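Local coordinates for protein ciona betagamma-crystallin (Ciona intestinalis, PDB 2BV2) that binds two calcium ions in a single betagamma-crystallin domain and serves as a structural component of the neuroectodermal visual system, at residues Ile3-Asp8 with His28-Ile33; Val9-Lys14 with Val34-Val39; Val46-Gly51 with Asp74-Ser79; Ser23-His28 with Ser78-Gln83. All coordinates share one frame; numbering follows the deposited sequence. Where two conformers were deposited one is given.

Contact 1: Ile3-Asp8 with His28-Ile33. With CA (calcium ion), chain C; CA (calcium ion), chain D.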
loop_
_atom_site.group_PDB
_atom_site.type_symbol
_atom_site.label_atom_id
_atom_site.label_comp_id
_atom_site.label_asym_id
_atom_site.label_seq_id
_atom_site.Cartn_x
_atom_site.Cartn_y
_atom_site.Cartn_z
ATOM N N ILE A 3 -8.143 0.782 2.724
ATOM C CA ILE A 3 -7.197 0.399 1.673
ATOM C C ILE A 3 -6.929 -1.091 1.821
ATOM O O ILE A 3 -6.870 -1.623 2.941
ATOM C CB ILE A 3 -5.899 1.209 1.767
ATOM C CG1 ILE A 3 -5.050 1.026 0.507
ATOM C CG2 ILE A 3 -5.105 0.824 3.007
ATOM C CD1 ILE A 3 -3.819 1.912 0.492
ATOM N N ILE A 4 -6.786 -1.769 0.690
ATOM C CA ILE A 4 -6.458 -3.195 0.662
ATOM C C ILE A 4 -5.156 -3.394 -0.122
ATOM O O ILE A 4 -5.070 -3.041 -1.310
ATOM C CB ILE A 4 -7.572 -4.014 0.022
ATOM C CG1 ILE A 4 -8.897 -3.801 0.758
ATOM C CG2 ILE A 4 -7.215 -5.489 0.013
ATOM C CD1 ILE A 4 -10.109 -4.199 -0.063
ATOM N N LEU A 5 -4.168 -3.984 0.554
ATOM C CA LEU A 5 -2.849 -4.232 -0.005
ATOM C C LEU A 5 -2.780 -5.685 -0.424
ATOM O O LEU A 5 -3.246 -6.546 0.314
ATOM C CB LEU A 5 -1.786 -3.994 1.057
ATOM C CG LEU A 5 -1.787 -2.648 1.793
ATOM C CD1 LEU A 5 -0.686 -2.621 2.823
ATOM C CD2 LEU A 5 -1.678 -1.435 0.868
ATOM N N PHE A 6 -2.185 -5.949 -1.586
ATOM C CA PHE A 6 -2.102 -7.294 -2.139
ATOM C C PHE A 6 -0.673 -7.706 -2.389
ATOM O O PHE A 6 0.106 -6.920 -2.911
ATOM C CB PHE A 6 -2.853 -7.383 -3.479
ATOM C CG PHE A 6 -4.338 -7.271 -3.346
ATOM C CD1 PHE A 6 -5.137 -8.407 -3.255
ATOM C CD2 PHE A 6 -4.944 -6.035 -3.345
ATOM C CE1 PHE A 6 -6.530 -8.288 -3.123
ATOM C CE2 PHE A 6 -6.335 -5.908 -3.194
ATOM C CZ PHE A 6 -7.118 -7.015 -3.102
ATOM N N GLU A 7 -0.374 -8.976 -2.116
ATOM C CA GLU A 7 0.955 -9.543 -2.315
ATOM C C GLU A 7 1.374 -9.612 -3.772
ATOM O O GLU A 7 2.548 -9.351 -4.102
ATOM C CB GLU A 7 0.965 -10.940 -1.680
ATOM C CG GLU A 7 2.230 -11.767 -1.889
ATOM C CD GLU A 7 1.931 -13.256 -1.997
ATOM O OE1 GLU A 7 0.751 -13.619 -1.925
ATOM O OE2 GLU A 7 2.872 -14.063 -2.158
ATOM N N ASP A 8 0.423 -9.965 -4.643
ATOM C CA ASP A 8 0.682 -10.112 -6.071
ATOM C C ASP A 8 -0.014 -9.025 -6.903
ATOM O O ASP A 8 -0.987 -8.432 -6.488
ATOM C CB ASP A 8 0.186 -11.469 -6.576
ATOM C CG ASP A 8 0.835 -12.653 -5.853
ATOM O OD1 ASP A 8 1.914 -12.478 -5.221
ATOM O OD2 ASP A 8 0.242 -13.763 -5.911
ATOM N N HIS A 28 2.266 -6.628 10.472
ATOM C CA HIS A 28 1.291 -7.500 9.797
ATOM C C HIS A 28 1.898 -8.408 8.725
ATOM O O HIS A 28 1.167 -8.999 7.938
ATOM C CB HIS A 28 0.194 -6.633 9.190
ATOM C CG HIS A 28 -0.600 -5.888 10.209
ATOM N ND1 HIS A 28 -0.681 -4.515 10.238
ATOM C CD2 HIS A 28 -1.333 -6.331 11.257
ATOM C CE1 HIS A 28 -1.441 -4.144 11.254
ATOM N NE2 HIS A 28 -1.844 -5.227 11.891
ATOM N N GLY A 29 3.226 -8.537 8.698
ATOM C CA GLY A 29 3.898 -9.424 7.746
ATOM C C GLY A 29 3.782 -8.975 6.300
ATOM O O GLY A 29 3.831 -9.806 5.381
ATOM N N PHE A 30 3.651 -7.668 6.090
ATOM C CA PHE A 30 3.389 -7.106 4.765
ATOM C C PHE A 30 4.459 -6.102 4.317
ATOM O O PHE A 30 4.242 -5.289 3.423
ATOM C CB PHE A 30 1.987 -6.485 4.722
ATOM C CG PHE A 30 1.016 -7.282 3.920
ATOM C CD1 PHE A 30 0.476 -8.449 4.426
ATOM C CD2 PHE A 30 0.635 -6.868 2.642
ATOM C CE1 PHE A 30 -0.409 -9.195 3.684
ATOM C CE2 PHE A 30 -0.238 -7.622 1.896
ATOM C CZ PHE A 30 -0.768 -8.783 2.423
ATOM N N ASN A 31 5.613 -6.157 4.949
ATOM C CA ASN A 31 6.724 -5.320 4.537
ATOM C C ASN A 31 7.375 -5.881 3.289
ATOM O O ASN A 31 7.704 -7.063 3.224
ATOM C CB ASN A 31 7.784 -5.206 5.643
ATOM C CG ASN A 31 8.770 -4.103 5.368
ATOM O OD1 ASN A 31 8.379 -2.940 5.245
ATOM N ND2 ASN A 31 10.051 -4.449 5.255
ATOM N N ASP A 32 7.564 -5.009 2.308
ATOM C CA ASP A 32 8.291 -5.306 1.085
ATOM C C ASP A 32 7.746 -6.496 0.298
ATOM O O ASP A 32 8.513 -7.276 -0.273
ATOM C CB ASP A 32 9.787 -5.459 1.348
ATOM C CG ASP A 32 10.433 -4.170 1.810
ATOM O OD1 ASP A 32 9.791 -3.108 1.733
ATOM O OD2 ASP A 32 11.603 -4.203 2.235
ATOM N N ILE A 33 6.418 -6.626 0.272
ATOM C CA ILE A 33 5.781 -7.607 -0.598
ATOM C C ILE A 33 4.663 -7.086 -1.469
ATOM O O ILE A 33 4.195 -7.827 -2.313
ATOM C CB ILE A 33 5.202 -8.811 0.194
ATOM C CG1 ILE A 33 4.048 -8.392 1.101
ATOM C CG2 ILE A 33 6.293 -9.504 0.993
ATOM C CD1 ILE A 33 3.336 -9.591 1.705
HETATM CA CA CA C . 4.816 -9.065 -4.314
HETATM CA CA CA D . 10.376 -0.725 1.904
HETATM O O HOH W 1 6.438 -9.482 -5.937
#
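The backbones of Glu7 and Ile33 come closest here, with 5.5 Å between their CA atoms, where the segment carrying strand 2-6 meets the loop before strand 36-41. Their carbonyls turn to one calcium ion, with Glu7 O at 2.3 Å and Ile33 O at 2.4 Å from the metal. The two oxygens are 2.9 Å apart, a closeness probably made tolerable by the shared cation. Water 1 is a further ligand, and Ser35 and Asp75 complete this site.

Phe30 carries the rest of the contact. Its CE2 lies 4.0 Å from Leu5 CB, its apolar partner, and 3.6 Å from Leu5 O, while Phe6 C sits at the ring edge. Within its own segment, Ile33 CD1 rests 3.8 Å above the ring centre and covers one face. Ile33 CD1 also comes within 4.3 Å of Glu7 CG. The Glu7 carboxylate plays no part at the metal; its OE1 accepts from the backbone N of Lys14. Asp32, with CG anti to its carbonyl carbon (chi1 -65°), sends OD1 to the second calcium ion.

Strand 2-6 runs between strands 15-18 and 36-41 in the four-stranded sheet. Leu16 of strand 15-18 also touches Phe30, and Leu25 and Val34 pack on Leu5.

Contact 2: Val9-Lys14 with Val34-Val39. With CA (calcium ion), chain C.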
loop_
_atom_site.group_PDB
_atom_site.type_symbol
_atom_site.label_atom_id
_atom_site.label_comp_id
_atom_site.label_asym_id
_atom_site.label_seq_id
_atom_site.Cartn_x
_atom_site.Cartn_y
_atom_site.Cartn_z
ATOM N N VAL A 9 0.490 -8.827 -8.112
ATOM C CA VAL A 9 -0.156 -7.974 -9.092
ATOM C C VAL A 9 -1.580 -8.457 -9.404
ATOM O O VAL A 9 -1.965 -9.617 -9.141
ATOM C CB VAL A 9 0.666 -7.852 -10.413
ATOM C CG1 VAL A 9 2.030 -7.296 -10.131
ATOM C CG2 VAL A 9 0.747 -9.177 -11.142
ATOM N N GLU A 10 -2.375 -7.545 -9.961
ATOM C CA GLU A 10 -3.744 -7.876 -10.370
ATOM C C GLU A 10 -4.585 -8.407 -9.215
ATOM O O GLU A 10 -5.486 -9.222 -9.421
ATOM C CB GLU A 10 -3.739 -8.846 -11.562
ATOM C CG GLU A 10 -3.053 -8.265 -12.806
ATOM C CD GLU A 10 -3.870 -7.164 -13.509
ATOM O OE1 GLU A 10 -5.031 -6.908 -13.119
ATOM O OE2 GLU A 10 -3.347 -6.559 -14.474
ATOM N N PHE A 11 -4.279 -7.932 -8.006
ATOM C CA PHE A 11 -5.091 -8.207 -6.805
ATOM C C PHE A 11 -5.129 -9.694 -6.426
ATOM O O PHE A 11 -6.074 -10.190 -5.821
ATOM C CB PHE A 11 -6.483 -7.608 -6.972
ATOM C CG PHE A 11 -6.466 -6.322 -7.718
ATOM C CD1 PHE A 11 -6.931 -6.259 -9.012
ATOM C CD2 PHE A 11 -5.855 -5.207 -7.169
ATOM C CE1 PHE A 11 -6.862 -5.074 -9.721
ATOM C CE2 PHE A 11 -5.754 -4.034 -7.882
ATOM C CZ PHE A 11 -6.272 -3.958 -9.148
ATOM N N GLY A 12 -4.037 -10.364 -6.726
ATOM C CA GLY A 12 -3.835 -11.745 -6.323
ATOM C C GLY A 12 -3.060 -11.904 -5.026
ATOM O O GLY A 12 -2.523 -10.937 -4.447
ATOM N N GLY A 13 -2.982 -13.146 -4.571
ATOM C CA GLY A 13 -2.172 -13.471 -3.413
ATOM C C GLY A 13 -2.778 -12.996 -2.114
ATOM O O GLY A 13 -3.969 -12.679 -2.037
ATOM N N LYS A 14 -1.927 -12.929 -1.090
ATOM C CA LYS A 14 -2.348 -12.521 0.253
ATOM C C LYS A 14 -2.795 -11.047 0.269
ATOM O O LYS A 14 -2.237 -10.187 -0.428
ATOM C CB LYS A 14 -1.199 -12.727 1.236
ATOM C CG LYS A 14 -1.582 -12.754 2.688
ATOM C CD LYS A 14 -0.359 -13.142 3.571
ATOM C CE LYS A 14 -0.729 -13.353 5.039
ATOM N NZ LYS A 14 0.463 -13.640 5.910
ATOM N N VAL A 34 4.205 -5.852 -1.269
ATOM C CA VAL A 34 3.006 -5.384 -1.964
ATOM C C VAL A 34 3.264 -5.136 -3.458
ATOM O O VAL A 34 4.247 -4.502 -3.842
ATOM C CB VAL A 34 2.428 -4.121 -1.311
ATOM C CG1 VAL A 34 1.355 -3.455 -2.217
ATOM C CG2 VAL A 34 1.842 -4.442 0.056
ATOM N N SER A 35 2.374 -5.684 -4.290
ATOM C CA SER A 35 2.478 -5.567 -5.725
ATOM C C SER A 35 1.199 -5.029 -6.404
ATOM O O SER A 35 1.240 -4.698 -7.571
ATOM C CB SER A 35 2.870 -6.929 -6.293
ATOM O OG SER A 35 4.144 -7.349 -5.825
ATOM N N SER A 36 0.058 -4.990 -5.698
ATOM C CA SER A 36 -1.106 -4.244 -6.160
ATOM C C SER A 36 -1.927 -3.740 -4.971
ATOM O O SER A 36 -1.738 -4.197 -3.829
ATOM C CB SER A 36 -1.978 -5.103 -7.074
ATOM O OG SER A 36 -2.493 -6.240 -6.404
ATOM N N ILE A 37 -2.823 -2.795 -5.252
ATOM C CA ILE A 37 -3.558 -2.073 -4.209
ATOM C C ILE A 37 -4.948 -1.709 -4.694
ATOM O O ILE A 37 -5.116 -1.329 -5.841
ATOM C CB ILE A 37 -2.827 -0.758 -3.782
ATOM C CG1 ILE A 37 -1.469 -1.050 -3.125
ATOM C CG2 ILE A 37 -3.705 0.072 -2.829
ATOM C CD1 ILE A 37 -0.700 0.224 -2.773
ATOM N N ILE A 38 -5.940 -1.830 -3.808
ATOM C CA ILE A 38 -7.258 -1.287 -4.043
ATOM C C ILE A 38 -7.551 -0.284 -2.938
ATOM O O ILE A 38 -7.500 -0.625 -1.748
ATOM C CB ILE A 38 -8.348 -2.368 -4.041
ATOM C CG1 ILE A 38 -8.129 -3.299 -5.243
ATOM C CG2 ILE A 38 -9.753 -1.706 -4.054
ATOM C CD1 ILE A 38 -9.123 -4.432 -5.360
ATOM N N VAL A 39 -7.839 0.960 -3.316
ATOM C CA VAL A 39 -8.338 1.929 -2.339
ATOM C C VAL A 39 -9.854 1.945 -2.457
ATOM O O VAL A 39 -10.389 2.378 -3.471
ATOM C CB VAL A 39 -7.755 3.336 -2.560
ATOM C CG1 VAL A 39 -8.345 4.332 -1.575
ATOM C CG2 VAL A 39 -6.240 3.336 -2.418
HETATM CA CA CA C . 4.816 -9.065 -4.314
HETATM O O HOH W 1 6.438 -9.482 -5.937
#
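Ser35 and Ser36 form a classic beta bulge opposite Phe6, at the start of strand 36-41 in the first Greek key motif. The loop after strand 2-6 folds against this bulge, and Val9 lies closest to Ser36, at 4.8 Å between CA atoms. The two serines do different work. Ser35 OG binds a calcium ion at 2.4 Å and lies unusually close to Asp74 OD1, probably hydrogen-bonded to it. Its CB packs against Val9, 3.5 Å from Val9 N.

Ser36 OG points into the loop instead. It lies between its own backbone N and carbonyl carbon (chi1 62°) and accepts a hydrogen bond from Phe11 N at 2.9 Å. The bond is bent, with 138° at the hydrogen. The same hydroxyl is hydrogen-bonded to Asp8 O.

The Phe11 ring then meets Ile37 and Ile38. The side chains of Phe11 and Ile38 cross at about a right angle. Ile38 CD1 sits over one ring face, 4.2 Å from the Phe11 ring centroid, in a CH-pi contact. Ile38 CG1 presses on the CD2 side, at 3.5 Å from Phe11 CD2. At the ring edge, Phe11 CE2 meets Ile37 O at 3.4 Å.

One hydroxyl thus joins two points of the loop, Asp8 O and Phe11 N, to the strand. With its neighbour tied to the metal, the bulge probably couples the loop to the calcium site.

Contact 3: Val46-Gly51 with Asp74-Ser79. With CA (calcium ion), chain D; CA (calcium ion), chain C.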
loop_
_atom_site.group_PDB
_atom_site.type_symbol
_atom_site.label_atom_id
_atom_site.label_comp_id
_atom_site.label_asym_id
_atom_site.label_seq_id
_atom_site.Cartn_x
_atom_site.Cartn_y
_atom_site.Cartn_z
ATOM N N VAL A 46 1.241 6.025 0.530
ATOM C CA VAL A 46 1.989 4.825 0.824
ATOM C C VAL A 46 3.467 5.146 0.637
ATOM O O VAL A 46 3.823 5.907 -0.241
ATOM C CB VAL A 46 1.538 3.621 -0.049
ATOM C CG1 VAL A 46 0.079 3.299 0.237
ATOM C CG2 VAL A 46 1.769 3.884 -1.517
ATOM N N PHE A 47 4.305 4.565 1.490
ATOM C CA PHE A 47 5.706 4.933 1.587
ATOM C C PHE A 47 6.606 3.714 1.481
ATOM O O PHE A 47 6.284 2.670 2.029
ATOM C CB PHE A 47 5.969 5.567 2.946
ATOM C CG PHE A 47 5.168 6.802 3.219
ATOM C CD1 PHE A 47 5.724 8.055 3.034
ATOM C CD2 PHE A 47 3.882 6.718 3.750
ATOM C CE1 PHE A 47 4.998 9.194 3.306
ATOM C CE2 PHE A 47 3.156 7.855 4.029
ATOM C CZ PHE A 47 3.710 9.087 3.816
ATOM N N ASP A 48 7.759 3.876 0.824
ATOM C CA ASP A 48 8.756 2.808 0.727
ATOM C C ASP A 48 9.669 2.609 1.949
ATOM O O ASP A 48 10.339 1.574 2.026
ATOM C CB ASP A 48 9.612 2.983 -0.527
ATOM C CG ASP A 48 8.828 2.728 -1.800
ATOM O OD1 ASP A 48 7.680 2.237 -1.713
ATOM O OD2 ASP A 48 9.361 3.014 -2.891
ATOM N N ASP A 49 9.715 3.566 2.881
ATOM C CA ASP A 49 10.365 3.349 4.169
ATOM C C ASP A 49 9.312 3.245 5.258
ATOM O O ASP A 49 8.146 3.628 5.066
ATOM C CB ASP A 49 11.355 4.469 4.540
ATOM C CG ASP A 49 12.588 4.514 3.639
ATOM O OD1 ASP A 49 12.779 3.587 2.799
ATOM O OD2 ASP A 49 13.372 5.494 3.801
ATOM N N GLU A 50 9.736 2.712 6.404
ATOM C CA GLU A 50 8.895 2.673 7.596
ATOM C C GLU A 50 8.749 4.095 8.135
ATOM O O GLU A 50 9.528 4.991 7.797
ATOM C CB GLU A 50 9.511 1.768 8.658
ATOM C CG GLU A 50 9.684 0.315 8.228
ATOM C CD GLU A 50 10.317 -0.539 9.316
ATOM O OE1 GLU A 50 10.847 -1.632 9.001
ATOM O OE2 GLU A 50 10.289 -0.103 10.482
ATOM N N GLY A 51 7.725 4.308 8.945
ATOM C CA GLY A 51 7.535 5.587 9.603
ATOM C C GLY A 51 7.092 6.725 8.708
ATOM O O GLY A 51 7.414 7.876 8.989
ATOM N N ASP A 74 8.062 -2.459 -7.091
ATOM C CA ASP A 74 7.487 -3.702 -6.589
ATOM C C ASP A 74 8.152 -4.086 -5.288
ATOM O O ASP A 74 9.347 -3.878 -5.138
ATOM C CB ASP A 74 7.684 -4.837 -7.600
ATOM C CG ASP A 74 6.921 -6.073 -7.214
ATOM O OD1 ASP A 74 5.736 -5.932 -6.885
ATOM O OD2 ASP A 74 7.507 -7.175 -7.205
ATOM N N ASP A 75 7.368 -4.623 -4.346
ATOM C CA ASP A 75 7.935 -5.232 -3.145
ATOM C C ASP A 75 8.765 -4.223 -2.336
ATOM O O ASP A 75 9.871 -4.541 -1.887
ATOM C CB ASP A 75 8.795 -6.463 -3.497
ATOM C CG ASP A 75 7.982 -7.735 -3.625
ATOM O OD1 ASP A 75 6.746 -7.638 -3.766
ATOM O OD2 ASP A 75 8.592 -8.846 -3.558
ATOM N N GLU A 76 8.202 -3.028 -2.151
ATOM C CA GLU A 76 8.875 -1.937 -1.441
ATOM C C GLU A 76 8.042 -1.148 -0.443
ATOM O O GLU A 76 8.593 -0.391 0.347
ATOM C CB GLU A 76 9.498 -0.953 -2.439
ATOM C CG GLU A 76 10.653 -0.140 -1.882
ATOM C CD GLU A 76 11.710 -1.001 -1.246
ATOM O OE1 GLU A 76 12.022 -0.786 -0.035
ATOM O OE2 GLU A 76 12.192 -1.916 -1.957
ATOM N N LEU A 77 6.734 -1.308 -0.424
ATOM C CA LEU A 77 5.951 -0.535 0.541
ATOM C C LEU A 77 6.288 -0.990 1.948
ATOM O O LEU A 77 6.381 -2.188 2.209
ATOM C CB LEU A 77 4.454 -0.648 0.271
ATOM C CG LEU A 77 4.038 0.055 -1.030
ATOM C CD1 LEU A 77 2.551 -0.025 -1.217
ATOM C CD2 LEU A 77 4.490 1.515 -1.054
ATOM N N SER A 78 6.483 -0.034 2.848
ATOM C CA SER A 78 6.772 -0.351 4.250
ATOM C C SER A 78 5.866 0.326 5.268
ATOM O O SER A 78 5.807 -0.120 6.423
ATOM C CB SER A 78 8.225 -0.031 4.548
ATOM O OG SER A 78 9.075 -0.821 3.745
ATOM N N SER A 79 5.178 1.396 4.869
ATOM C CA SER A 79 4.215 2.064 5.761
ATOM C C SER A 79 3.136 2.769 4.935
ATOM O O SER A 79 3.347 3.027 3.765
ATOM C CB SER A 79 4.924 3.057 6.696
ATOM O OG SER A 79 5.544 4.118 5.984
HETATM CA CA CA D . 10.376 -0.725 1.904
HETATM CA CA CA C . 4.816 -9.065 -4.314
HETATM O O HOH W 1 6.438 -9.482 -5.937
#
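Glu76 can be followed outward from its backbone, where its carbonyl O binds a calcium ion at 2.4 Å. CB lies against the carboxylate of Asp48, with OD1 its nearest atom there. CG is anti to the backbone N and packs 3.4 Å from Asp48 CG. The bend at chi2 (52°) brings CD back toward the ion, 3.4 Å from it, and OE1 binds at 2.5 Å. Glu76 is therefore a bidentate ligand through one backbone and one side-chain oxygen. Its carboxylate plane is turned 73° from that of Asp48.

Asp48 binds the ion through its backbone O, at 2.3 Å. Its OD1 faces Leu77 CD2, and its OD2 is hydrogen-bonded to Tyr57 OH. Ser78 OG supplies another ligand and is also hydrogen-bonded to Asn31 OD1. Asp32 completes the site. Asp75, on the same segment, reaches the other calcium ion with OD1.

Asp74-Ser79 fits the (N/D)(N/D)XX(S/T)S calcium-binding motif of betagamma-crystallins. In it, Ser78 and Ser79 form a classic beta bulge opposite Phe47. Phe47 O accepts from Ser78 N at 2.8 Å, in an almost straight bond of 178°, and more weakly from Ser79 N. Phe47 N donates back to Ser79 O. Ser79 OG donates to Asp49 O at 2.8 Å, past the corner at Asp48. Leu77 CD2 packs on Val46 CG2 at 3.6 Å.

The acidic side chains gathered here would probably repel one another without a cation. Calcium likely offsets that charge, and binding through Asp48 O and Ser78 OG probably helps to fix the corner and the bulge.

Contact 4: Ser23-His28 with Ser78-Gln83. With CA (calcium ion), chain D; ACT (acetate ion), chain E.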
loop_
_atom_site.group_PDB
_atom_site.type_symbol
_atom_site.label_atom_id
_atom_site.label_comp_id
_atom_site.label_asym_id
_atom_site.label_seq_id
_atom_site.Cartn_x
_atom_site.Cartn_y
_atom_site.Cartn_z
ATOM N N SER A 23 2.675 2.419 10.606
ATOM C CA SER A 23 4.036 2.942 10.448
ATOM C C SER A 23 5.040 1.874 10.049
ATOM O O SER A 23 6.122 2.200 9.548
ATOM C CB SER A 23 4.505 3.611 11.750
ATOM O OG SER A 23 5.912 3.830 11.755
ATOM N N ASP A 24 4.714 0.604 10.298
ATOM C CA ASP A 24 5.628 -0.487 9.996
ATOM C C ASP A 24 4.855 -1.719 9.553
ATOM O O ASP A 24 4.338 -2.474 10.385
ATOM C CB ASP A 24 6.477 -0.793 11.232
ATOM C CG ASP A 24 7.413 -1.977 11.045
ATOM O OD1 ASP A 24 7.616 -2.436 9.903
ATOM O OD2 ASP A 24 7.946 -2.453 12.069
ATOM N N LEU A 25 4.783 -1.929 8.241
ATOM C CA LEU A 25 4.011 -3.066 7.709
ATOM C C LEU A 25 4.478 -4.430 8.187
ATOM O O LEU A 25 3.735 -5.383 8.059
ATOM C CB LEU A 25 3.943 -3.036 6.180
ATOM C CG LEU A 25 2.997 -1.991 5.575
ATOM C CD1 LEU A 25 3.196 -1.977 4.115
ATOM C CD2 LEU A 25 1.522 -2.253 5.890
ATOM N N ASN A 26 5.696 -4.527 8.719
ATOM C CA ASN A 26 6.181 -5.782 9.339
ATOM C C ASN A 26 5.277 -6.312 10.445
ATOM O O ASN A 26 5.218 -7.523 10.669
ATOM C CB ASN A 26 7.568 -5.610 9.918
ATOM C CG ASN A 26 8.656 -5.589 8.872
ATOM O OD1 ASN A 26 8.887 -6.574 8.162
ATOM N ND2 ASN A 26 9.372 -4.479 8.799
ATOM N N VAL A 27 4.595 -5.416 11.152
ATOM C CA VAL A 27 3.717 -5.836 12.252
ATOM C C VAL A 27 2.628 -6.782 11.746
ATOM O O VAL A 27 2.140 -7.636 12.497
ATOM C CB VAL A 27 3.092 -4.646 13.011
ATOM C CG1 VAL A 27 4.174 -3.709 13.554
ATOM C CG2 VAL A 27 2.114 -3.892 12.133
ATOM N N HIS A 28 2.266 -6.628 10.472
ATOM C CA HIS A 28 1.291 -7.500 9.797
ATOM C C HIS A 28 1.898 -8.408 8.725
ATOM O O HIS A 28 1.167 -8.999 7.938
ATOM C CB HIS A 28 0.194 -6.633 9.190
ATOM C CG HIS A 28 -0.600 -5.888 10.209
ATOM N ND1 HIS A 28 -0.681 -4.515 10.238
ATOM C CD2 HIS A 28 -1.333 -6.331 11.257
ATOM C CE1 HIS A 28 -1.441 -4.144 11.254
ATOM N NE2 HIS A 28 -1.844 -5.227 11.891
ATOM N N SER A 78 6.483 -0.034 2.848
ATOM C CA SER A 78 6.772 -0.351 4.250
ATOM C C SER A 78 5.866 0.326 5.268
ATOM O O SER A 78 5.807 -0.120 6.423
ATOM C CB SER A 78 8.225 -0.031 4.548
ATOM O OG SER A 78 9.075 -0.821 3.745
ATOM N N SER A 79 5.178 1.396 4.869
ATOM C CA SER A 79 4.215 2.064 5.761
ATOM C C SER A 79 3.136 2.769 4.935
ATOM O O SER A 79 3.347 3.027 3.765
ATOM C CB SER A 79 4.924 3.057 6.696
ATOM O OG SER A 79 5.544 4.118 5.984
ATOM N N VAL A 80 1.968 2.989 5.547
ATOM C CA VAL A 80 0.811 3.590 4.874
ATOM C C VAL A 80 0.089 4.540 5.818
ATOM O O VAL A 80 -0.096 4.223 6.991
ATOM C CB VAL A 80 -0.199 2.511 4.330
ATOM C CG1 VAL A 80 0.537 1.391 3.601
ATOM C CG2 VAL A 80 -1.070 1.931 5.425
ATOM N N LYS A 81 -0.337 5.693 5.294
ATOM C CA LYS A 81 -0.931 6.760 6.109
ATOM C C LYS A 81 -2.171 7.333 5.435
ATOM O O LYS A 81 -2.164 7.608 4.248
ATOM C CB LYS A 81 0.095 7.874 6.340
ATOM C CG LYS A 81 -0.423 9.096 7.070
ATOM C CD LYS A 81 0.690 10.099 7.310
ATOM N N GLN A 82 -3.233 7.517 6.214
ATOM C CA GLN A 82 -4.475 8.078 5.714
ATOM C C GLN A 82 -4.326 9.599 5.588
ATOM O O GLN A 82 -3.715 10.233 6.450
ATOM C CB GLN A 82 -5.603 7.684 6.682
ATOM C CG GLN A 82 -6.939 8.350 6.456
ATOM C CD GLN A 82 -8.116 7.463 6.851
ATOM O OE1 GLN A 82 -7.971 6.512 7.629
ATOM N NE2 GLN A 82 -9.291 7.777 6.316
ATOM N N GLN A 83 -4.848 10.173 4.508
ATOM C CA GLN A 83 -4.880 11.628 4.346
ATOM C C GLN A 83 -6.175 12.188 4.940
ATOM O O GLN A 83 -7.229 12.172 4.296
ATOM C CB GLN A 83 -4.754 12.020 2.872
ATOM C CG GLN A 83 -4.871 13.529 2.605
ATOM C CD GLN A 83 -4.607 13.905 1.153
ATOM O OE1 GLN A 83 -5.135 14.894 0.651
ATOM N NE2 GLN A 83 -3.797 13.109 0.472
HETATM CA CA CA D . 10.376 -0.725 1.904
HETATM C C ACT E . 2.125 0.424 13.360
HETATM O O ACT E . 1.842 1.653 13.288
HETATM O OXT ACT E . 3.136 0.021 12.732
HETATM C CH3 ACT E . 1.282 -0.543 14.127
#
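Leu25 faces strand 79-82 and sets CB, CG and CD1 against the Ser78 carbonyl. Its CG is anti to its own carbonyl carbon (chi1 -75°), and both CB and CG come within 3.5 Å of Ser78 O. CD1 continues past the Ser78 carbonyl carbon to Val80, where it meets CG1 at 4.3 Å. Leu25 N donates to the same Ser78 O at 2.8 Å. This bond is nearly straight at 170°, although the donor is tilted 30° from the carbonyl plane. Asp24 CA adds a CA-H...O contact to that oxygen.

Ser23 lies differently. Its CB points away from the strand, and its carbonyl O meets Ser79 CB at 3.2 Å. Ser23 O also accepts from Gly51 N.

The Asp24 side chain turns back to its own segment. OD1 accepts from Asn26 N, which meets it from above the carboxylate plane, in an Asx turn. Asn26 ND2 reaches the syn lone pair of OD1 at 2.9 Å. These bonds hold the start of the 3-10 segment 25-27. An acetate ion, probably from the crystallisation liquor, accepts from Ser23 N and Asp24 N.

The contact joins the loop after strand 15-18 to the last strand of the domain. Here Ser78 is held by its OG on calcium and by its carbonyl O bonded to Leu25 N. The loop probably helps to set the position of that metal ligand.

In the fold
The four contacts surround two calcium sites, each built from both Greek key motifs. Contacts 1, 2 and 3 share one ion, with water 1 common to all three. Contacts 1, 3 and 4 share the other. Contacts 1 and 2 have centres 8 Å apart and meet in the sheet through neighbouring strands 2-6 and 36-41. Contacts 3 and 4, whose centres are about 7 Å apart, share Ser78 and Ser79. Between the motifs, contact 1 touches contact 3, where Asp32 N lies 3.1 Å from Leu77 O, a probable hydrogen bond. Contacts 2 and 4 do not touch; their centres lie about 15 Å apart, on opposite sides of the chain's centre.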